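Local coordinates for protein cytochrome c' (Thermochromatium tepidum, PDB 3VRC) that binds a covalently attached heme c whose iron has a histidine axial ligand, and probably takes part in electron transfer in this thermophilic purple photosynthetic bacterium, at residues Gly24-Lys27 / Ala28-Gly32; Ala47-Asn51 / Ser52-Ala56; Pro75-Phe78 / Gln79-Asp83; Ala102-Glu106 / Ala107-Lys111. All coordinates share one frame; numbering follows the deposited sequence.

In the fold
The four contacts are local, each made within one continuous run of chain, and they follow one another in sequence through the four-helix bundle of cytochrome c'. Contacts 1 and 4 share one end of the bundle, with centres about 12 Å apart: the last turns of helix 5-31 touch the start of helix 107-128, where Leu-30 CD2 lies 3.5 Å from Ala-107 O. Contact 2 closes helix 36-50 close to the middle of the molecule and beside the second subunit, its centre about 23 Å from that of contact 1. Contact 3 lies about 34 Å from contact 4, centre to centre; these two bracket helix 81-103, and Leu-77 of contact 3 reaches the heme.

Contact 1 (Gly24-Lys27 / Ala28-Gly32); sequences GKIK and ANLEG
Ile-26 and Leu-30, one helical turn apart, point the same way from the final turns of helix 5-31, with Ile-26 CG2 4.0 Å from Leu-30 CD1. This is the packed face: Ile-26 also meets Val-110 and Phe-114 of helix 107-128 and Ala-42 of helix 36-50. Alongside it, Asn-29 grips the carbonyl of Lys-25 twice. Its ND2 donates to Lys-25 O at 2.8 Å, almost within the amide's own plane but 45° out of the carbonyl plane, while Asn-29 N reaches the same oxygen at 3.0 Å from the opposite face. Ordinary i to i+4 bonding thus gains a side-chain donor, and further bonds from the Asn-29 amide to Asn-35 and Gln-38 tie this first helix of the antiparallel four-helix bundle to the turn and the helix that follow.

The exposed side is held differently. Lys-27 runs out with CG anti to its backbone N (chi1 -179°) and bends only at its last torsion, bringing NZ to 3.2 Å from Glu-31 OE1 in a salt bridge. The ammonium meets that oxygen on its syn side; its bond to Glu-31 OE2, also 3.2 Å, is weak. Beneath this bridge, Glu-31 CG rests 3.3 Å from Lys-27 O.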
loop_
_atom_site.group_PDB
_atom_site.type_symbol
_atom_site.label_atom_id
_atom_site.label_comp_id
_atom_site.label_asym_id
_atom_site.label_seq_id
_atom_site.Cartn_x
_atom_site.Cartn_y
_atom_site.Cartn_z
ATOM N N GLY B 24 12.616 -0.175 0.449
ATOM C CA GLY B 24 13.771 -0.900 0.002
ATOM C C GLY B 24 14.172 -0.517 -1.391
ATOM O O GLY B 24 15.381 -0.468 -1.706
ATOM N N LYS B 25 13.212 -0.218 -2.277
ATOM C CA LYS B 25 13.589 0.227 -3.619
ATOM C C LYS B 25 14.275 1.573 -3.542
ATOM O O LYS B 25 15.226 1.808 -4.325
ATOM C CB LYS B 25 12.313 0.332 -4.520
ATOM C CG LYS B 25 11.694 -1.019 -4.833
ATOM C CD LYS B 25 10.580 -1.102 -5.838
ATOM C CE LYS B 25 9.316 -0.765 -5.216
ATOM N NZ LYS B 25 8.210 -0.605 -6.191
ATOM N N ILE B 26 13.791 2.483 -2.714
ATOM C CA ILE B 26 14.460 3.790 -2.609
ATOM C C ILE B 26 15.905 3.612 -2.126
ATOM O O ILE B 26 16.829 4.193 -2.706
ATOM C CB ILE B 26 13.656 4.732 -1.732
ATOM C CG1 ILE B 26 12.265 4.949 -2.310
ATOM C CG2 ILE B 26 14.421 6.072 -1.577
ATOM C CD1 ILE B 26 11.310 5.730 -1.407
ATOM N N LYS B 27 16.109 2.782 -1.098
ATOM C CA LYS B 27 17.456 2.543 -0.587
ATOM C C LYS B 27 18.339 2.025 -1.707
ATOM O O LYS B 27 19.497 2.485 -1.904
ATOM C CB LYS B 27 17.383 1.539 0.546
ATOM C CG LYS B 27 18.729 1.232 1.168
ATOM C CD LYS B 27 18.593 0.432 2.456
ATOM C CE LYS B 27 19.886 0.256 3.249
ATOM N NZ LYS B 27 20.704 -0.836 2.638
ATOM N N ALA B 28 17.820 1.088 -2.502
ATOM C CA ALA B 28 18.613 0.508 -3.574
ATOM C C ALA B 28 19.029 1.496 -4.620
ATOM O O ALA B 28 20.142 1.462 -5.140
ATOM C CB ALA B 28 17.893 -0.676 -4.220
ATOM N N ASN B 29 18.122 2.407 -4.961
ATOM C CA ASN B 29 18.418 3.468 -5.945
ATOM C C ASN B 29 19.439 4.443 -5.412
ATOM O O ASN B 29 20.246 4.976 -6.185
ATOM C CB ASN B 29 17.136 4.187 -6.314
ATOM C CG ASN B 29 16.368 3.449 -7.397
ATOM O OD1 ASN B 29 16.658 3.609 -8.581
ATOM N ND2 ASN B 29 15.398 2.617 -7.020
ATOM N N LEU B 30 19.368 4.787 -4.123
ATOM C CA LEU B 30 20.376 5.656 -3.547
ATOM C C LEU B 30 21.737 5.023 -3.504
ATOM O O LEU B 30 22.751 5.766 -3.728
ATOM C CB LEU B 30 19.917 6.103 -2.144
ATOM C CG LEU B 30 18.729 7.033 -2.093
ATOM C CD1 LEU B 30 18.209 7.153 -0.681
ATOM C CD2 LEU B 30 18.984 8.403 -2.751
ATOM N N GLU B 31 21.830 3.734 -3.219
ATOM C CA GLU B 31 23.100 3.052 -3.040
ATOM C C GLU B 31 23.743 2.699 -4.354
ATOM O O GLU B 31 24.909 2.507 -4.389
ATOM C CB GLU B 31 22.877 1.836 -2.152
ATOM C CG GLU B 31 22.565 2.329 -0.738
ATOM C CD GLU B 31 22.329 1.279 0.336
ATOM O OE1 GLU B 31 22.153 0.089 -0.015
ATOM O OE2 GLU B 31 22.319 1.683 1.540
ATOM N N GLY B 32 23.009 2.592 -5.426
ATOM C CA GLY B 32 23.497 2.206 -6.724
ATOM C C GLY B 32 23.152 3.241 -7.761
ATOM O O GLY B 32 23.228 4.430 -7.533
#

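Contact 2 (Ala47-Asn51 / Ser52-Ala56); sequences AAIAN and SGMGA
Helical phi/psi angles stop at Asn-51, and the chain turns through Ser-52 and a positive-phi Gly-53 into a short 3-10 segment, with Ser-52 N still bonded to Ile-49 O at 3.2 Å. Ser-52 OG donates to the same carbonyl at 2.7 Å. The two donors approach it differently: the hydroxyl is only 16° from the carbonyl plane, whereas the backbone N stands well above it. A chi1 of 67° sets OG between the backbone N and the carbonyl carbon, from where it can turn back to the helix end. Ile-49 O also accepts from a water at 3.0 Å, and this water in turn accepts from Met-54 N, so one C-terminal carbonyl is linked to the next segment by protein and solvent.

On the apolar side, in one of its two deposited conformers, Met-54 bends at its last torsion, and its SD lies 3.7 Å from Ile-49 CG2. Asn-51 folds back instead, its ND2 donating to Ala-47 O at 2.9 Å and also to Gly-92 O of helix 81-103. Ile-49 and Met-54 face helix 5-31, Met-54 near heme-binding Arg-12 and Tyr-16; Phe-18 of the second subunit packs on Ile-49, Ser-52 and Met-54.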
loop_
_atom_site.group_PDB
_atom_site.type_symbol
_atom_site.label_atom_id
_atom_site.label_comp_id
_atom_site.label_asym_id
_atom_site.label_seq_id
_atom_site.Cartn_x
_atom_site.Cartn_y
_atom_site.Cartn_z
ATOM N N ALA B 47 4.251 7.817 0.898
ATOM C CA ALA B 47 3.448 8.956 1.247
ATOM C C ALA B 47 1.978 8.605 1.357
ATOM O O ALA B 47 1.273 9.029 2.311
ATOM C CB ALA B 47 3.655 10.070 0.255
ATOM N N ALA B 48 1.461 7.879 0.388
ATOM C CA ALA B 48 0.030 7.578 0.379
ATOM C C ALA B 48 -0.325 6.679 1.591
ATOM O O ALA B 48 -1.325 6.956 2.290
ATOM C CB ALA B 48 -0.406 6.933 -0.924
ATOM N N ILE B 49 0.417 5.621 1.789
ATOM C CA ILE B 49 0.083 4.709 2.892
ATOM C C ILE B 49 0.255 5.393 4.243
ATOM O O ILE B 49 -0.601 5.247 5.132
ATOM C CB ILE B 49 0.865 3.427 2.801
ATOM C CG1 ILE B 49 0.488 2.663 1.502
ATOM C CG2 ILE B 49 0.643 2.564 4.069
ATOM C CD1 ILE B 49 1.219 1.366 1.314
ATOM N N ALA B 50 1.293 6.221 4.398
ATOM C CA ALA B 50 1.506 6.909 5.674
ATOM C C ALA B 50 0.421 7.890 5.969
ATOM O O ALA B 50 0.249 8.257 7.139
ATOM C CB ALA B 50 2.864 7.584 5.659
ATOM N N ASN B 51 -0.330 8.391 4.969
ATOM C CA ASN B 51 -1.343 9.326 5.122
ATOM C C ASN B 51 -2.757 8.757 4.891
ATOM O O ASN B 51 -3.698 9.483 4.677
ATOM C CB ASN B 51 -1.102 10.557 4.232
ATOM C CG ASN B 51 0.103 11.326 4.769
ATOM O OD1 ASN B 51 -0.024 12.028 5.784
ATOM N ND2 ASN B 51 1.254 11.190 4.174
ATOM N N SER B 52 -2.913 7.445 5.043
ATOM C CA SER B 52 -4.147 6.752 4.712
ATOM C C SER B 52 -5.042 6.535 5.877
ATOM O O SER B 52 -6.099 5.949 5.659
ATOM C CB SER B 52 -3.813 5.389 4.036
ATOM O OG SER B 52 -3.203 4.485 4.912
ATOM N N GLY B 53 -4.666 6.975 7.082
ATOM C CA GLY B 53 -5.580 6.841 8.212
ATOM C C GLY B 53 -5.481 5.466 8.858
ATOM O O GLY B 53 -6.516 4.925 9.337
ATOM N N MET B 54 -4.292 4.890 8.972
ATOM C CA MET B 54 -4.085 3.570 9.573
ATOM C C MET B 54 -4.457 3.497 11.052
ATOM O O MET B 54 -4.620 2.405 11.578
ATOM C CB MET B 54 -2.655 3.140 9.361
ATOM C CG MET B 54 -2.386 2.816 7.878
ATOM S SD MET B 54 -0.702 2.331 7.555
ATOM C CE MET B 54 -0.587 0.850 8.559
ATOM N N GLY B 55 -4.571 4.653 11.713
ATOM C CA GLY B 55 -5.031 4.615 13.133
ATOM C C GLY B 55 -6.416 3.945 13.279
ATOM O O GLY B 55 -6.766 3.374 14.313
ATOM N N ALA B 56 -7.214 3.950 12.236
ATOM C CA ALA B 56 -8.516 3.296 12.220
ATOM C C ALA B 56 -8.397 1.764 12.314
ATOM O O ALA B 56 -9.399 1.089 12.535
ATOM C CB ALA B 56 -9.303 3.677 10.981
HETATM O O HOH W 1 -1.708 5.884 7.896
#

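Contact 3 (Pro75-Phe78 / Gln79-Asp83); sequences PELF and QNLED
Gln-79 N bonds to Pro-75 O at 3.2 Å, closing the short helical turn 75-78 that leads into helix 81-103 of the bundle; Asn-80 occupies the N-cap position of that long helix. Among the polar contacts, Asn-80 makes the straightest bond. Its ND2 donates to Glu-76 O at 2.8 Å with an N-H...O angle of 167°, in the carbonyl plane, on a lone pair, and close to the plane of its own amide. A chi1 of -66° puts CG beside the backbone N, which points the amide back at the preceding turn; the side chain makes no capping bond to the helix ahead. Asn-80 N takes Leu-77 O from well above the carbonyl plane.

Flat groups lie alongside one another where Glu-76 and Gln-79 run the same way, carboxylate and amide planes 20° apart. Gln-79 also sets NE2 3.7 Å from Pro-75 CB.

Apolar contacts centre on Leu-77, which touches the heme and Tyr-128. Its CD2 sits over the centre of one face of the Phe-78 ring, 3.9 Å above the plane, and is also 3.8 Å from Leu-81 CD2. Solvent completes the join: one water donates to Phe-78 O and accepts from Leu-81 N, each at 2.9 Å.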
loop_
_atom_site.group_PDB
_atom_site.type_symbol
_atom_site.label_atom_id
_atom_site.label_comp_id
_atom_site.label_asym_id
_atom_site.label_seq_id
_atom_site.Cartn_x
_atom_site.Cartn_y
_atom_site.Cartn_z
ATOM N N PRO B 75 1.673 -4.359 23.935
ATOM C CA PRO B 75 0.693 -3.724 24.842
ATOM C C PRO B 75 0.941 -2.210 25.060
ATOM O O PRO B 75 -0.018 -1.447 25.203
ATOM C CB PRO B 75 0.803 -4.537 26.126
ATOM C CG PRO B 75 1.866 -5.554 25.926
ATOM C CD PRO B 75 2.331 -5.545 24.500
ATOM N N GLU B 76 2.225 -1.838 25.055
ATOM C CA GLU B 76 2.545 -0.418 25.245
ATOM C C GLU B 76 1.832 0.449 24.213
ATOM O O GLU B 76 1.525 1.620 24.480
ATOM C CB GLU B 76 4.038 -0.167 25.176
ATOM C CG GLU B 76 4.802 -0.636 26.419
ATOM C CD GLU B 76 5.358 -2.073 26.370
ATOM O OE1 GLU B 76 4.785 -2.962 25.668
ATOM O OE2 GLU B 76 6.407 -2.327 27.083
ATOM N N LEU B 77 1.626 -0.043 22.990
ATOM C CA LEU B 77 1.031 0.772 21.945
ATOM C C LEU B 77 -0.401 1.208 22.410
ATOM O O LEU B 77 -0.771 2.386 22.356
ATOM C CB LEU B 77 0.907 -0.057 20.659
ATOM C CG LEU B 77 0.417 0.701 19.429
ATOM C CD1 LEU B 77 0.882 0.040 18.181
ATOM C CD2 LEU B 77 -1.082 0.783 19.401
ATOM N N PHE B 78 -1.188 0.233 22.910
ATOM C CA PHE B 78 -2.563 0.486 23.271
ATOM C C PHE B 78 -2.679 1.309 24.557
ATOM O O PHE B 78 -3.709 1.939 24.782
ATOM C CB PHE B 78 -3.303 -0.820 23.383
ATOM C CG PHE B 78 -3.262 -1.575 22.064
ATOM C CD1 PHE B 78 -4.201 -1.290 21.075
ATOM C CD2 PHE B 78 -2.235 -2.510 21.802
ATOM C CE1 PHE B 78 -4.159 -1.918 19.809
ATOM C CE2 PHE B 78 -2.170 -3.127 20.553
ATOM C CZ PHE B 78 -3.168 -2.863 19.562
ATOM N N GLN B 79 -1.602 1.378 25.330
ATOM C CA GLN B 79 -1.517 2.200 26.541
ATOM C C GLN B 79 -1.127 3.647 26.232
ATOM O O GLN B 79 -1.133 4.474 27.146
ATOM C CB GLN B 79 -0.498 1.625 27.519
ATOM C CG GLN B 79 -0.743 0.222 28.036
ATOM C CD GLN B 79 0.584 -0.419 28.539
ATOM O OE1 GLN B 79 1.569 0.245 28.907
ATOM N NE2 GLN B 79 0.618 -1.695 28.481
ATOM N N ASN B 80 -0.733 3.920 24.997
ATOM C CA ASN B 80 -0.183 5.219 24.651
ATOM C C ASN B 80 -0.686 5.647 23.272
ATOM O O ASN B 80 0.100 6.118 22.430
ATOM C CB ASN B 80 1.341 5.197 24.615
ATOM C CG ASN B 80 1.939 4.963 25.966
ATOM O OD1 ASN B 80 2.064 5.900 26.784
ATOM N ND2 ASN B 80 2.237 3.702 26.262
ATOM N N LEU B 81 -2.001 5.571 23.067
ATOM C CA LEU B 81 -2.521 5.750 21.707
ATOM C C LEU B 81 -2.253 7.152 21.194
ATOM O O LEU B 81 -2.057 7.358 19.999
ATOM C CB LEU B 81 -4.020 5.419 21.625
ATOM C CG LEU B 81 -4.324 3.915 21.624
ATOM C CD1 LEU B 81 -5.818 3.692 21.883
ATOM C CD2 LEU B 81 -3.823 3.233 20.348
ATOM N N GLU B 82 -2.260 8.149 22.078
ATOM C CA GLU B 82 -1.960 9.505 21.653
ATOM C C GLU B 82 -0.518 9.688 21.151
ATOM O O GLU B 82 -0.284 10.375 20.138
ATOM C CB GLU B 82 -2.333 10.498 22.731
ATOM C CG GLU B 82 -3.798 10.906 22.576
ATOM C CD GLU B 82 -4.521 11.295 23.868
ATOM O OE1 GLU B 82 -5.539 12.025 23.748
ATOM O OE2 GLU B 82 -4.120 10.870 24.987
ATOM N N ASP B 83 0.450 9.091 21.846
ATOM C CA ASP B 83 1.852 9.151 21.405
ATOM C C ASP B 83 2.026 8.355 20.096
ATOM O O ASP B 83 2.727 8.827 19.180
ATOM C CB ASP B 83 2.830 8.591 22.455
ATOM C CG ASP B 83 4.306 8.749 22.029
ATOM O OD1 ASP B 83 4.667 9.933 21.826
ATOM O OD2 ASP B 83 5.083 7.744 21.949
HETATM O O HOH W 2 -3.934 4.833 25.151
#

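Contact 4 (Ala102-Glu106 / Ala107-Lys111); sequences AATGE and ANAVK
Val-110 presses its CG2 methyl against the backbone of Ala-102, 3.4 Å from Ala-102 CA, while the Ala-102 CB methyl lies 4.0 Å from the same branch. The valine's chi1 of 168° turns CG2 toward helix 81-103 and leaves CG1 to meet Leu-30 of helix 5-31. Thr-104 adopts a different conformation: with chi1 at 74°, its OG1 lies where Glu-106 N can donate to it at 3.3 Å, which makes an ST turn. The same hydroxyl is hydrogen-bonded to Ala-101 O, so it joins the end of one helix to the turn beyond.

These residues form the tight connection between the last two long helices of the four-helix bundle. Gly-105 takes positive phi there, and Glu-106 stands at the N-cap position of helix 107-128. Its carbonyl accepts from Val-110 N at 3.2 Å in a nearly straight bond, with a weaker one from Ala-109 N. One water spans the corner, donating to Gly-105 O at 2.9 Å and accepting from Ala-107 N.

In one of its two deposited conformers, Asn-108 on the outer side has a chi1 of 56° that tucks CG over the backbone, flanked by N and C. Its OD1 contacts are therefore tentative: 3.3 Å to Glu-106 CB, and a weak bond accepted from Ala-109 N. A bound cadmium ion comes within about 4 Å of the nearest atom of the asparagine side chain.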
loop_
_atom_site.group_PDB
_atom_site.type_symbol
_atom_site.label_atom_id
_atom_site.label_comp_id
_atom_site.label_asym_id
_atom_site.label_seq_id
_atom_site.Cartn_x
_atom_site.Cartn_y
_atom_site.Cartn_z
ATOM N N ALA B 102 11.326 13.284 -4.145
ATOM C CA ALA B 102 11.448 12.382 -5.273
ATOM C C ALA B 102 10.914 13.028 -6.540
ATOM O O ALA B 102 11.466 12.809 -7.638
ATOM C CB ALA B 102 10.685 11.095 -5.003
ATOM N N ALA B 103 9.884 13.857 -6.448
ATOM C CA ALA B 103 9.329 14.545 -7.600
ATOM C C ALA B 103 10.388 15.429 -8.274
ATOM O O ALA B 103 10.312 15.705 -9.472
ATOM C CB ALA B 103 8.110 15.360 -7.187
ATOM N N THR B 104 11.367 15.930 -7.512
ATOM C CA THR B 104 12.397 16.827 -8.091
ATOM C C THR B 104 13.393 16.009 -8.909
ATOM O O THR B 104 14.155 16.605 -9.685
ATOM C CB THR B 104 13.201 17.539 -6.983
ATOM O OG1 THR B 104 14.117 16.702 -6.315
ATOM C CG2 THR B 104 12.386 18.319 -5.990
ATOM N N GLY B 105 13.439 14.705 -8.711
ATOM C CA GLY B 105 14.360 13.866 -9.450
ATOM C C GLY B 105 15.822 13.910 -8.989
ATOM O O GLY B 105 16.675 13.350 -9.666
ATOM N N GLU B 106 16.079 14.536 -7.841
ATOM C CA GLU B 106 17.454 14.747 -7.364
ATOM C C GLU B 106 17.783 13.821 -6.206
ATOM O O GLU B 106 17.182 13.885 -5.095
ATOM C CB GLU B 106 17.673 16.185 -6.954
ATOM C CG GLU B 106 17.387 17.153 -8.093
ATOM C CD GLU B 106 18.325 17.035 -9.308
ATOM O OE1 GLU B 106 19.517 16.694 -9.124
ATOM O OE2 GLU B 106 17.839 17.242 -10.484
ATOM N N ALA B 107 18.696 12.874 -6.429
ATOM C CA ALA B 107 19.063 11.889 -5.460
ATOM C C ALA B 107 19.425 12.460 -4.079
ATOM O O ALA B 107 19.030 11.880 -3.067
ATOM C CB ALA B 107 20.192 10.972 -5.984
ATOM N N ASN B 108 20.174 13.554 -4.021
ATOM C CA ASN B 108 20.576 14.163 -2.768
ATOM C C ASN B 108 19.403 14.579 -1.898
ATOM O O ASN B 108 19.407 14.421 -0.645
ATOM C CB ASN B 108 21.560 15.336 -3.012
ATOM C CG ASN B 108 21.052 16.457 -3.945
ATOM O OD1 ASN B 108 19.994 16.384 -4.587
ATOM N ND2 ASN B 108 21.851 17.528 -4.035
ATOM N N ALA B 109 18.372 15.150 -2.509
ATOM C CA ALA B 109 17.210 15.573 -1.764
ATOM C C ALA B 109 16.468 14.368 -1.214
ATOM O O ALA B 109 15.970 14.353 -0.097
ATOM C CB ALA B 109 16.287 16.387 -2.661
ATOM N N VAL B 110 16.357 13.333 -2.058
ATOM C CA VAL B 110 15.751 12.102 -1.620
ATOM C C VAL B 110 16.538 11.462 -0.508
ATOM O O VAL B 110 15.936 10.946 0.438
ATOM C CB VAL B 110 15.541 11.168 -2.829
ATOM C CG1 VAL B 110 15.171 9.740 -2.381
ATOM C CG2 VAL B 110 14.469 11.741 -3.744
ATOM N N LYS B 111 17.861 11.482 -0.569
ATOM C CA LYS B 111 18.649 10.866 0.470
ATOM C C LYS B 111 18.286 11.451 1.835
ATOM O O LYS B 111 18.117 10.719 2.826
ATOM C CB LYS B 111 20.130 11.085 0.146
ATOM C CG LYS B 111 21.102 10.408 1.101
ATOM C CD LYS B 111 22.567 10.524 0.645
ATOM C CE LYS B 111 23.047 11.953 0.885
ATOM N NZ LYS B 111 24.480 12.164 0.649
HETATM O O HOH W 3 19.376 12.509 -9.292
#